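PDB 4GUZ: probable arylamine n-acetyl transferase from Mycobacterium abscessus, which probably transfers an acetyl group from acetyl-coenzyme A to arylamine-type substrates. Local coordinates for residues M118-V121 / E126-L129; F134-L139 / D228-L233; I142-E147 / F191-Q196; E153-R158 / H239-G244. All blocks are in the same frame, centred on the assembly; numbering follows the deposited sequence.

Contact 1: M118-V121 / E126-L129; sequences MLVV and EQWL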
loop_
_atom_site.group_PDB
_atom_site.type_symbol
_atom_site.label_atom_id
_atom_site.label_comp_id
_atom_site.label_asym_id
_atom_site.label_seq_id
_atom_site.Cartn_x
_atom_site.Cartn_y
_atom_site.Cartn_z
ATOM N N MET A 118 -4.695 -2.390 -6.113
ATOM C CA MET A 118 -4.641 -3.662 -5.390
ATOM C C MET A 118 -4.556 -4.779 -6.403
ATOM O O MET A 118 -4.812 -4.553 -7.597
ATOM C CB MET A 118 -5.900 -3.851 -4.513
ATOM C CG MET A 118 -6.006 -2.825 -3.392
ATOM S SD MET A 118 -7.571 -2.844 -2.527
ATOM C CE MET A 118 -8.655 -2.060 -3.725
ATOM N N LEU A 119 -4.242 -5.977 -5.938
ATOM C CA LEU A 119 -4.152 -7.157 -6.783
ATOM C C LEU A 119 -5.071 -8.257 -6.269
ATOM O O LEU A 119 -5.279 -8.376 -5.052
ATOM C CB LEU A 119 -2.701 -7.651 -6.860
ATOM C CG LEU A 119 -1.719 -6.642 -7.460
ATOM C CD1 LEU A 119 -0.326 -6.800 -6.869
ATOM C CD2 LEU A 119 -1.719 -6.675 -8.993
ATOM N N VAL A 120 -5.660 -9.035 -7.206
ATOM C CA VAL A 120 -6.552 -10.154 -6.865
ATOM C C VAL A 120 -5.918 -11.422 -7.447
ATOM O O VAL A 120 -5.538 -11.428 -8.615
ATOM C CB VAL A 120 -8.025 -9.937 -7.329
ATOM C CG1 VAL A 120 -8.894 -11.169 -7.040
ATOM C CG2 VAL A 120 -8.632 -8.711 -6.653
ATOM N N VAL A 121 -5.794 -12.472 -6.628
ATOM C CA VAL A 121 -5.202 -13.754 -6.999
ATOM C C VAL A 121 -6.306 -14.828 -7.091
ATOM O O VAL A 121 -7.166 -14.916 -6.209
ATOM C CB VAL A 121 -4.074 -14.156 -6.012
ATOM C CG1 VAL A 121 -3.547 -15.565 -6.292
ATOM C CG2 VAL A 121 -2.930 -13.150 -6.058
ATOM N N GLU A 126 -11.537 -20.182 -5.661
ATOM C CA GLU A 126 -11.563 -18.921 -4.894
ATOM C C GLU A 126 -10.769 -17.724 -5.491
ATOM O O GLU A 126 -9.937 -17.865 -6.388
ATOM C CB GLU A 126 -11.014 -19.195 -3.485
ATOM C CG GLU A 126 -11.566 -20.459 -2.826
ATOM C CD GLU A 126 -11.280 -20.613 -1.350
ATOM O OE1 GLU A 126 -10.260 -21.252 -1.003
ATOM O OE2 GLU A 126 -12.107 -20.144 -0.535
ATOM N N GLN A 127 -11.036 -16.543 -4.921
ATOM C CA GLN A 127 -10.374 -15.274 -5.207
ATOM C C GLN A 127 -9.872 -14.661 -3.895
ATOM O O GLN A 127 -10.563 -14.717 -2.876
ATOM C CB GLN A 127 -11.310 -14.334 -5.960
ATOM C CG GLN A 127 -11.479 -14.762 -7.422
ATOM C CD GLN A 127 -12.204 -13.744 -8.249
ATOM O OE1 GLN A 127 -11.615 -13.109 -9.111
ATOM N NE2 GLN A 127 -13.499 -13.584 -8.015
ATOM N N TRP A 128 -8.652 -14.121 -3.923
ATOM C CA TRP A 128 -7.958 -13.555 -2.775
ATOM C C TRP A 128 -7.527 -12.131 -3.033
ATOM O O TRP A 128 -6.733 -11.874 -3.939
ATOM C CB TRP A 128 -6.730 -14.418 -2.443
ATOM C CG TRP A 128 -7.119 -15.785 -1.967
ATOM C CD1 TRP A 128 -7.347 -16.885 -2.736
ATOM C CD2 TRP A 128 -7.401 -16.170 -0.614
ATOM N NE1 TRP A 128 -7.728 -17.944 -1.945
ATOM C CE2 TRP A 128 -7.792 -17.531 -0.640
ATOM C CE3 TRP A 128 -7.371 -15.500 0.619
ATOM C CZ2 TRP A 128 -8.116 -18.243 0.523
ATOM C CZ3 TRP A 128 -7.702 -16.204 1.766
ATOM C CH2 TRP A 128 -8.062 -17.563 1.712
ATOM N N LEU A 129 -8.008 -11.208 -2.196
ATOM C CA LEU A 129 -7.632 -9.805 -2.309
ATOM C C LEU A 129 -6.270 -9.588 -1.675
ATOM O O LEU A 129 -6.093 -9.904 -0.493
ATOM C CB LEU A 129 -8.692 -8.916 -1.629
ATOM C CG LEU A 129 -8.370 -7.407 -1.594
ATOM C CD1 LEU A 129 -8.312 -6.838 -2.982
ATOM C CD2 LEU A 129 -9.342 -6.666 -0.671
#
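V121 and W128 form an antiparallel hydrogen-bonded pair, with the backbones gripping each other twice. V121 N donates to W128 O at 2.9 Å, and W128 N returns a bond to V121 O at 2.8 Å. Two CA-H...O contacts supplement the pair: the CA of V120 approaches W128 O, and the CA of Q127 approaches V121 O, each at 3.4 Å. Next along, V120 and L129 make a non-hydrogen-bonded pair. This is the beta hairpin of strands 116-123 and 126-130, part of the large antiparallel sheet of the N-acetyltransferase fold. Apolar contacts then sort by face. On the face carrying V120 and L129, the CD1 branch of L129 does the touching: it sits 4.1 Å from V120 CG2 and equally far from the SD of M118, whose chain bends at its last torsion (chi3 -75°). M118 also touches D131, a member of a probable Cys-His-Asp triad of the kind this family uses. Q127 leans across V120 CG1 with its OE1, which is hydrogen-bonded to Y98 OH. On the other face V121 and W128 meet mainly through their CB atoms, while the indole leads away from V121, and both side chains pack on helix 32-45. Next to the hairpin turn, the carboxylate of E126 forms a salt bridge with R143.

Contact 2: F134-L139 / D228-L233; sequences FGTSPL and DHAYIL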
loop_
_atom_site.group_PDB
_atom_site.type_symbol
_atom_site.label_atom_id
_atom_site.label_comp_id
_atom_site.label_asym_id
_atom_site.label_seq_id
_atom_site.Cartn_x
_atom_site.Cartn_y
_atom_site.Cartn_z
ATOM N N PHE A 134 -1.371 -0.285 0.992
ATOM C CA PHE A 134 -2.198 0.736 1.632
ATOM C C PHE A 134 -1.444 1.466 2.772
ATOM O O PHE A 134 -1.857 2.555 3.160
ATOM C CB PHE A 134 -3.510 0.100 2.145
ATOM C CG PHE A 134 -4.530 1.070 2.715
ATOM C CD1 PHE A 134 -5.364 1.800 1.877
ATOM C CD2 PHE A 134 -4.656 1.244 4.093
ATOM C CE1 PHE A 134 -6.304 2.694 2.406
ATOM C CE2 PHE A 134 -5.593 2.146 4.620
ATOM C CZ PHE A 134 -6.410 2.862 3.774
ATOM N N GLY A 135 -0.335 0.916 3.249
ATOM C CA GLY A 135 0.409 1.515 4.360
ATOM C C GLY A 135 0.021 0.739 5.602
ATOM O O GLY A 135 0.765 -0.147 6.016
ATOM N N THR A 136 -1.231 0.941 6.095
ATOM C CA THR A 136 -1.767 0.149 7.228
ATOM C C THR A 136 -2.515 -1.021 6.623
ATOM O O THR A 136 -3.675 -1.302 6.936
ATOM C CB THR A 136 -2.615 1.004 8.176
ATOM O OG1 THR A 136 -3.605 1.709 7.416
ATOM C CG2 THR A 136 -1.771 1.977 9.000
ATOM N N SER A 137 -1.821 -1.711 5.745
ATOM C CA SER A 137 -2.319 -2.797 4.948
ATOM C C SER A 137 -2.637 -4.066 5.733
ATOM O O SER A 137 -1.950 -4.392 6.705
ATOM C CB SER A 137 -1.267 -3.162 3.897
ATOM O OG SER A 137 -1.544 -2.523 2.665
ATOM N N PRO A 138 -3.619 -4.856 5.244
ATOM C CA PRO A 138 -3.827 -6.182 5.809
ATOM C C PRO A 138 -2.540 -6.981 5.671
ATOM O O PRO A 138 -1.801 -6.812 4.685
ATOM C CB PRO A 138 -4.938 -6.757 4.923
ATOM C CG PRO A 138 -5.669 -5.564 4.423
ATOM C CD PRO A 138 -4.548 -4.627 4.117
ATOM N N LEU A 139 -2.220 -7.788 6.698
ATOM C CA LEU A 139 -0.983 -8.567 6.701
ATOM C C LEU A 139 -1.181 -9.874 5.978
ATOM O O LEU A 139 -0.220 -10.604 5.782
ATOM C CB LEU A 139 -0.482 -8.818 8.129
ATOM C CG LEU A 139 -0.121 -7.577 8.960
ATOM C CD1 LEU A 139 0.053 -7.941 10.399
ATOM C CD2 LEU A 139 1.159 -6.935 8.485
ATOM N N ASP A 228 0.869 -5.918 16.114
ATOM C CA ASP A 228 0.216 -5.327 17.278
ATOM C C ASP A 228 0.563 -3.837 17.454
ATOM O O ASP A 228 0.496 -3.298 18.571
ATOM C CB ASP A 228 0.579 -6.146 18.548
ATOM C CG ASP A 228 -0.268 -5.858 19.783
ATOM O OD1 ASP A 228 -1.501 -5.740 19.644
ATOM O OD2 ASP A 228 0.316 -5.729 20.888
ATOM N N HIS A 229 0.827 -3.143 16.324
ATOM C CA HIS A 229 1.181 -1.726 16.377
ATOM C C HIS A 229 1.218 -1.099 15.007
ATOM O O HIS A 229 1.415 -1.800 14.025
ATOM C CB HIS A 229 2.576 -1.560 17.013
ATOM C CG HIS A 229 2.722 -0.305 17.809
ATOM N ND1 HIS A 229 2.109 -0.156 19.043
ATOM C CD2 HIS A 229 3.412 0.823 17.523
ATOM C CE1 HIS A 229 2.438 1.054 19.463
ATOM N NE2 HIS A 229 3.222 1.680 18.580
ATOM N N ALA A 230 1.111 0.244 14.959
ATOM C CA ALA A 230 1.255 1.022 13.727
ATOM C C ALA A 230 1.708 2.434 14.023
ATOM O O ALA A 230 1.487 2.945 15.119
ATOM C CB ALA A 230 -0.057 1.061 12.956
ATOM N N TYR A 231 2.373 3.050 13.048
ATOM C CA TYR A 231 2.776 4.455 13.046
ATOM C C TYR A 231 2.381 5.088 11.748
ATOM O O TYR A 231 2.554 4.485 10.679
ATOM C CB TYR A 231 4.293 4.654 13.188
ATOM C CG TYR A 231 4.889 4.249 14.505
ATOM C CD1 TYR A 231 4.910 5.130 15.582
ATOM C CD2 TYR A 231 5.540 3.029 14.645
ATOM C CE1 TYR A 231 5.506 4.778 16.793
ATOM C CE2 TYR A 231 6.142 2.666 15.848
ATOM C CZ TYR A 231 6.124 3.542 16.918
ATOM O OH TYR A 231 6.733 3.166 18.095
ATOM N N ILE A 232 1.922 6.316 11.834
ATOM C CA ILE A 232 1.569 7.137 10.690
ATOM C C ILE A 232 2.099 8.533 10.947
ATOM O O ILE A 232 1.710 9.143 11.939
ATOM C CB ILE A 232 0.039 7.199 10.374
ATOM C CG1 ILE A 232 -0.592 5.819 10.044
ATOM C CG2 ILE A 232 -0.223 8.208 9.228
ATOM C CD1 ILE A 232 -2.210 5.810 9.883
ATOM N N LEU A 233 2.945 9.044 10.054
ATOM C CA LEU A 233 3.370 10.434 10.098
ATOM C C LEU A 233 2.465 11.201 9.131
ATOM O O LEU A 233 2.461 10.935 7.924
ATOM C CB LEU A 233 4.861 10.586 9.751
ATOM C CG LEU A 233 5.383 12.022 9.677
ATOM C CD1 LEU A 233 5.409 12.678 11.064
ATOM C CD2 LEU A 233 6.750 12.078 9.040
#
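T136 meets I232 and A230 through a single methyl, CG2. The apolar touch is light: CG2 lies 4.0 Å from the CD1 tip of I232 and 4.4 Å from the CB of A230, and the side chains of T136 and I232 run at about a right angle to each other. I232 gets there by extending its CG1-CD1 branch (chi2 173°), since its CB itself does not aim at the loop. The contact sets a loop of the larger sheet's chain against the smaller sheet. Residues 134-139 belong to the loop between strands 126-130 and 142-143 of the larger sheet, whereas strand 229-234 is the middle strand of the five-stranded one. T136 also rests on Q223 and I225 of the neighbouring strand 221-226. The polar bonds lie within the loop and shape it. T136 is the centre of an inverse gamma turn, with a weak bond from S137 N to G135 O at 3.0 Å, and F134 N donates to S137 OG at 2.8 Å. That hydroxyl is hydrogen-bonded to D131 O as well, so the loop is tied back to the residue that directly follows strand 126-130, while the ring of F134 meets H116 edge-to-face.

Contact 3: I142-E147 / F191-Q196; sequences IRLVDE and FVLEPQ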
loop_
_atom_site.group_PDB
_atom_site.type_symbol
_atom_site.label_atom_id
_atom_site.label_comp_id
_atom_site.label_asym_id
_atom_site.label_seq_id
_atom_site.Cartn_x
_atom_site.Cartn_y
_atom_site.Cartn_z
ATOM N N ILE A 142 -7.043 -11.656 1.675
ATOM C CA ILE A 142 -8.396 -11.768 2.209
ATOM C C ILE A 142 -9.253 -12.497 1.197
ATOM O O ILE A 142 -9.324 -12.072 0.037
ATOM C CB ILE A 142 -8.957 -10.349 2.567
ATOM C CG1 ILE A 142 -8.185 -9.718 3.761
ATOM C CG2 ILE A 142 -10.464 -10.389 2.848
ATOM C CD1 ILE A 142 -8.510 -8.227 4.050
ATOM N N ARG A 143 -9.915 -13.578 1.639
ATOM C CA ARG A 143 -10.842 -14.388 0.825
ATOM C C ARG A 143 -11.976 -13.527 0.337
ATOM O O ARG A 143 -12.690 -12.938 1.143
ATOM C CB ARG A 143 -11.397 -15.561 1.662
ATOM C CG ARG A 143 -12.204 -16.580 0.889
ATOM C CD ARG A 143 -12.544 -17.745 1.792
ATOM N NE ARG A 143 -11.631 -18.855 1.545
ATOM C CZ ARG A 143 -10.939 -19.502 2.474
ATOM N NH1 ARG A 143 -11.043 -19.158 3.752
ATOM N NH2 ARG A 143 -10.126 -20.493 2.131
ATOM N N LEU A 144 -12.142 -13.441 -0.981
ATOM C CA LEU A 144 -13.211 -12.634 -1.541
ATOM C C LEU A 144 -14.512 -13.392 -1.413
ATOM O O LEU A 144 -14.740 -14.398 -2.084
ATOM C CB LEU A 144 -12.911 -12.230 -2.988
ATOM C CG LEU A 144 -13.717 -11.078 -3.564
ATOM C CD1 LEU A 144 -13.242 -9.723 -3.017
ATOM C CD2 LEU A 144 -13.597 -11.075 -5.066
ATOM N N VAL A 145 -15.314 -12.950 -0.462
ATOM C CA VAL A 145 -16.635 -13.494 -0.132
ATOM C C VAL A 145 -17.587 -12.313 -0.114
ATOM O O VAL A 145 -17.124 -11.168 -0.077
ATOM C CB VAL A 145 -16.654 -14.304 1.205
ATOM C CG1 VAL A 145 -15.883 -15.613 1.077
ATOM C CG2 VAL A 145 -16.151 -13.482 2.388
ATOM N N ASP A 146 -18.900 -12.566 -0.113
ATOM C CA ASP A 146 -19.877 -11.466 -0.099
ATOM C C ASP A 146 -19.960 -10.723 1.238
ATOM O O ASP A 146 -20.426 -9.576 1.270
ATOM C CB ASP A 146 -21.265 -11.964 -0.481
ATOM C CG ASP A 146 -21.432 -12.333 -1.942
ATOM O OD1 ASP A 146 -20.401 -12.498 -2.644
ATOM O OD2 ASP A 146 -22.590 -12.414 -2.398
ATOM N N GLU A 147 -19.551 -11.358 2.341
ATOM C CA GLU A 147 -19.545 -10.685 3.628
ATOM C C GLU A 147 -18.725 -11.465 4.638
ATOM O O GLU A 147 -18.915 -12.670 4.765
ATOM C CB GLU A 147 -20.987 -10.464 4.138
ATOM C CG GLU A 147 -21.090 -9.387 5.196
ATOM C CD GLU A 147 -20.887 -9.822 6.628
ATOM O OE1 GLU A 147 -20.664 -11.033 6.875
ATOM O OE2 GLU A 147 -20.953 -8.938 7.511
ATOM N N PHE A 191 -14.153 -1.228 -3.870
ATOM C CA PHE A 191 -13.487 -1.667 -5.100
ATOM C C PHE A 191 -14.440 -2.499 -5.936
ATOM O O PHE A 191 -15.418 -3.020 -5.430
ATOM C CB PHE A 191 -12.176 -2.443 -4.829
ATOM C CG PHE A 191 -12.310 -3.694 -3.979
ATOM C CD1 PHE A 191 -12.220 -3.626 -2.599
ATOM C CD2 PHE A 191 -12.486 -4.942 -4.569
ATOM C CE1 PHE A 191 -12.375 -4.774 -1.813
ATOM C CE2 PHE A 191 -12.633 -6.086 -3.795
ATOM C CZ PHE A 191 -12.553 -6.002 -2.420
ATOM N N VAL A 192 -14.123 -2.612 -7.222
ATOM C CA VAL A 192 -14.805 -3.443 -8.219
ATOM C C VAL A 192 -13.710 -4.320 -8.833
ATOM O O VAL A 192 -12.537 -3.940 -8.808
ATOM C CB VAL A 192 -15.580 -2.606 -9.264
ATOM C CG1 VAL A 192 -16.727 -1.827 -8.604
ATOM C CG2 VAL A 192 -14.656 -1.686 -10.043
ATOM N N LEU A 193 -14.085 -5.475 -9.387
ATOM C CA LEU A 193 -13.102 -6.401 -9.925
ATOM C C LEU A 193 -12.717 -6.118 -11.374
ATOM O O LEU A 193 -11.984 -6.925 -11.943
ATOM C CB LEU A 193 -13.611 -7.830 -9.803
ATOM C CG LEU A 193 -13.975 -8.296 -8.371
ATOM C CD1 LEU A 193 -14.469 -9.731 -8.400
ATOM C CD2 LEU A 193 -12.781 -8.136 -7.402
ATOM N N GLU A 194 -13.163 -4.987 -11.970
ATOM C CA GLU A 194 -12.760 -4.658 -13.344
ATOM C C GLU A 194 -11.230 -4.707 -13.465
ATOM O O GLU A 194 -10.545 -3.996 -12.710
ATOM C CB GLU A 194 -13.274 -3.255 -13.760
ATOM C CG GLU A 194 -13.160 -2.993 -15.265
ATOM C CD GLU A 194 -13.927 -3.973 -16.143
ATOM O OE1 GLU A 194 -15.107 -4.263 -15.833
ATOM O OE2 GLU A 194 -13.313 -4.517 -17.088
ATOM N N PRO A 195 -10.667 -5.547 -14.372
ATOM C CA PRO A 195 -9.200 -5.632 -14.467
ATOM C C PRO A 195 -8.548 -4.309 -14.847
ATOM O O PRO A 195 -9.050 -3.562 -15.691
ATOM C CB PRO A 195 -8.964 -6.712 -15.550
ATOM C CG PRO A 195 -10.213 -7.521 -15.542
ATOM C CD PRO A 195 -11.313 -6.526 -15.272
ATOM N N GLN A 196 -7.420 -4.014 -14.181
ATOM C CA GLN A 196 -6.633 -2.804 -14.397
ATOM C C GLN A 196 -5.200 -3.201 -14.648
ATOM O O GLN A 196 -4.777 -4.268 -14.228
ATOM C CB GLN A 196 -6.758 -1.834 -13.195
ATOM C CG GLN A 196 -8.189 -1.336 -12.987
ATOM C CD GLN A 196 -8.526 -0.201 -13.916
ATOM O OE1 GLN A 196 -7.967 0.893 -13.825
ATOM N NE2 GLN A 196 -9.429 -0.453 -14.843
#
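L144 sends its two methyls to two different partners. CD1 comes to the edge of the F191 ring, in its plane, 3.8 Å from CE2 and just as far from CZ. CD2 meets the forked end of L193 tip to tip, 3.7 Å from L193 CD1. With CG of L144 anti to the backbone N (chi1 -163°), the fork spans both partners at once, although the CA atoms of L144 and L193 are still 10.4 Å apart. F191 takes the less common first torsion (chi1 59°), and its side chain and that of L144 run alongside in opposite senses, leaving the CE2-CZ edge to meet CD1.

In the next shell, W171 touches L144 and L193, and its indole meets the F191 ring with the two planes only about 10° apart. V145 O accepts a hydrogen bond from W171 NE1, which helps fix that indole. Q127 lies beside both leucines and is linked to L144 by a backbone hydrogen bond; L129 packs on F191. Farther out, a salt bridge from D146 to R161 anchors the more exposed chain around L144. Strand 142-143 is an edge of the eight-stranded antiparallel sheet and strand 185-196 an inner strand of it. They are not neighbours in strand order, so their side chains meeting in this way is consistent with the strongly curled, barrel-like sheet of arylamine N-acetyltransferases.

Contact 4: E153-R158 / H239-G244; sequences ESWTYR and HEIQPG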
loop_
_atom_site.group_PDB
_atom_site.type_symbol
_atom_site.label_atom_id
_atom_site.label_comp_id
_atom_site.label_asym_id
_atom_site.label_seq_id
_atom_site.Cartn_x
_atom_site.Cartn_y
_atom_site.Cartn_z
ATOM N N GLU A 153 -4.203 -10.466 12.870
ATOM C CA GLU A 153 -3.381 -10.225 14.056
ATOM C C GLU A 153 -4.218 -9.383 15.054
ATOM O O GLU A 153 -5.336 -9.810 15.364
ATOM C CB GLU A 153 -2.019 -9.610 13.673
ATOM C CG GLU A 153 -1.105 -10.596 12.945
ATOM C CD GLU A 153 -0.679 -11.811 13.759
ATOM O OE1 GLU A 153 -0.837 -11.811 15.002
ATOM O OE2 GLU A 153 -0.242 -12.795 13.131
ATOM N N SER A 154 -3.763 -8.193 15.490
ATOM C CA SER A 154 -4.557 -7.366 16.416
ATOM C C SER A 154 -5.564 -6.465 15.697
ATOM O O SER A 154 -6.369 -5.790 16.353
ATOM C CB SER A 154 -3.665 -6.517 17.313
ATOM O OG SER A 154 -2.838 -7.339 18.122
ATOM N N TRP A 155 -5.518 -6.458 14.359
ATOM C CA TRP A 155 -6.392 -5.662 13.507
ATOM C C TRP A 155 -7.588 -6.478 13.131
ATOM O O TRP A 155 -7.514 -7.712 13.129
ATOM C CB TRP A 155 -5.647 -5.191 12.243
ATOM C CG TRP A 155 -4.345 -4.517 12.563
ATOM C CD1 TRP A 155 -3.110 -5.097 12.607
ATOM C CD2 TRP A 155 -4.182 -3.179 13.053
ATOM N NE1 TRP A 155 -2.180 -4.191 13.065
ATOM C CE2 TRP A 155 -2.810 -2.997 13.330
ATOM C CE3 TRP A 155 -5.051 -2.077 13.186
ATOM C CZ2 TRP A 155 -2.285 -1.765 13.743
ATOM C CZ3 TRP A 155 -4.533 -0.864 13.634
ATOM C CH2 TRP A 155 -3.170 -0.716 13.910
ATOM N N THR A 156 -8.696 -5.802 12.815
ATOM C CA THR A 156 -9.938 -6.463 12.395
ATOM C C THR A 156 -10.495 -5.724 11.194
ATOM O O THR A 156 -10.554 -4.488 11.192
ATOM C CB THR A 156 -10.957 -6.557 13.546
ATOM O OG1 THR A 156 -10.285 -6.930 14.743
ATOM C CG2 THR A 156 -12.063 -7.569 13.267
ATOM N N TYR A 157 -10.911 -6.489 10.183
ATOM C CA TYR A 157 -11.479 -5.948 8.953
ATOM C C TYR A 157 -12.854 -6.524 8.697
ATOM O O TYR A 157 -13.187 -7.621 9.172
ATOM C CB TYR A 157 -10.549 -6.251 7.754
ATOM C CG TYR A 157 -9.182 -5.618 7.915
ATOM C CD1 TYR A 157 -9.012 -4.239 7.794
ATOM C CD2 TYR A 157 -8.062 -6.391 8.199
ATOM C CE1 TYR A 157 -7.774 -3.644 8.018
ATOM C CE2 TYR A 157 -6.815 -5.806 8.422
ATOM C CZ TYR A 157 -6.680 -4.429 8.341
ATOM O OH TYR A 157 -5.454 -3.833 8.542
ATOM N N ARG A 158 -13.650 -5.791 7.930
ATOM C CA ARG A 158 -14.951 -6.259 7.482
ATOM C C ARG A 158 -15.008 -6.100 5.983
ATOM O O ARG A 158 -14.657 -5.047 5.458
ATOM C CB ARG A 158 -16.116 -5.527 8.133
ATOM C CG ARG A 158 -17.449 -6.234 7.828
ATOM C CD ARG A 158 -18.627 -5.312 7.862
ATOM N NE ARG A 158 -19.878 -6.067 7.774
ATOM C CZ ARG A 158 -21.079 -5.533 7.956
ATOM N NH1 ARG A 158 -21.202 -4.239 8.232
ATOM N NH2 ARG A 158 -22.168 -6.287 7.863
ATOM N N HIS A 239 1.441 9.902 14.587
ATOM C CA HIS A 239 0.371 9.096 15.175
ATOM C C HIS A 239 0.944 7.742 15.603
ATOM O O HIS A 239 1.594 7.067 14.798
ATOM C CB HIS A 239 -0.797 8.886 14.183
ATOM C CG HIS A 239 -1.538 10.127 13.796
ATOM N ND1 HIS A 239 -2.915 10.195 13.887
ATOM C CD2 HIS A 239 -1.076 11.299 13.298
ATOM C CE1 HIS A 239 -3.246 11.406 13.466
ATOM N NE2 HIS A 239 -2.176 12.100 13.086
ATOM N N GLU A 240 0.759 7.367 16.872
ATOM C CA GLU A 240 1.217 6.042 17.327
ATOM C C GLU A 240 -0.023 5.256 17.691
ATOM O O GLU A 240 -0.754 5.674 18.580
ATOM C CB GLU A 240 2.212 6.175 18.492
ATOM C CG GLU A 240 2.593 4.819 19.046
ATOM C CD GLU A 240 3.820 4.741 19.925
ATOM O OE1 GLU A 240 4.426 5.794 20.233
ATOM O OE2 GLU A 240 4.190 3.599 20.280
ATOM N N ILE A 241 -0.288 4.135 16.984
ATOM C CA ILE A 241 -1.539 3.395 17.134
ATOM C C ILE A 241 -1.337 2.039 17.812
ATOM O O ILE A 241 -0.524 1.228 17.372
ATOM C CB ILE A 241 -2.194 3.191 15.733
ATOM C CG1 ILE A 241 -2.293 4.529 14.932
ATOM C CG2 ILE A 241 -3.564 2.487 15.838
ATOM C CD1 ILE A 241 -2.326 4.325 13.402
ATOM N N GLN A 242 -2.158 1.787 18.827
ATOM C CA GLN A 242 -2.212 0.523 19.551
ATOM C C GLN A 242 -3.544 -0.126 19.196
ATOM O O GLN A 242 -4.604 0.292 19.690
ATOM C CB GLN A 242 -2.030 0.708 21.079
ATOM C CG GLN A 242 -2.152 -0.621 21.861
ATOM C CD GLN A 242 -1.220 -1.712 21.340
ATOM O OE1 GLN A 242 -0.004 -1.525 21.225
ATOM N NE2 GLN A 242 -1.782 -2.874 20.995
ATOM N N PRO A 243 -3.523 -1.072 18.246
ATOM C CA PRO A 243 -4.779 -1.730 17.837
ATOM C C PRO A 243 -5.529 -2.310 19.030
ATOM O O PRO A 243 -4.900 -2.895 19.918
ATOM C CB PRO A 243 -4.312 -2.841 16.884
ATOM C CG PRO A 243 -2.866 -3.029 17.200
ATOM C CD PRO A 243 -2.355 -1.676 17.577
ATOM N N GLY A 244 -6.847 -2.101 19.057
ATOM C CA GLY A 244 -7.698 -2.533 20.163
ATOM C C GLY A 244 -7.772 -1.542 21.315
ATOM O O GLY A 244 -8.602 -1.698 22.218
#
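P243 lies flat against W155, and this is the tight half of the contact. The CB of P243 stands 3.6 Å from the centroid of the six-membered ring, just 1° off its normal, a CH-pi contact over the face. The CG of the same proline reaches W155 CZ2 at 3.7 Å and is 3.6 Å from the CB of S154, so the pyrrolidine ring has the indole against one face and the serine at its side. I241 approaches from a different direction: its CG2 comes to the ring's edge, 3.8 Å from CH2, the two side chains at about a right angle. With CG beside its backbone N (chi1 -52°), the indole swings toward strand 237-242, and its NE1 is bound to S226 O, which limits rotation of the ring.

Toward solvent the contact becomes looser and polar. S154 turns OG to D228 OD1, an acceptor that Q242 NE2 also uses. Q242 NE2 donates in addition to P243 O, 3.3 Å away with 144° at the hydrogen, the donor tilted slightly from the carbonyl plane. The chemistry divides accordingly: the junction between the start of strand 155-162 and the end of strand 237-242, with the loop residues S154 and P243 beside them, is held largely by dispersion and by C-H groups over an electron-rich indole, while the polar ends at its margin are joined indirectly through D228.

From the N terminus, contact 1 comes first and closes a short hairpin before any other contact opens. Contact 2 opens next, at the loop 134-139, and spans to strand 229-234. Contact 3 lies wholly within that span, starting at 142-147 and closing at 191-196. Contact 4 opens at 153-158, inside both, and closes last at 239-244, so it crosses contacts 2 and 3. Contacts 1 and 3 adjoin within the eight-stranded sheet, their centres about 7 Å apart, while contacts 2 and 4, about 8 Å apart, tie that sheet's part of the chain to the five-stranded sheet. A salt bridge from E147 to R158 links contacts 3 and 4.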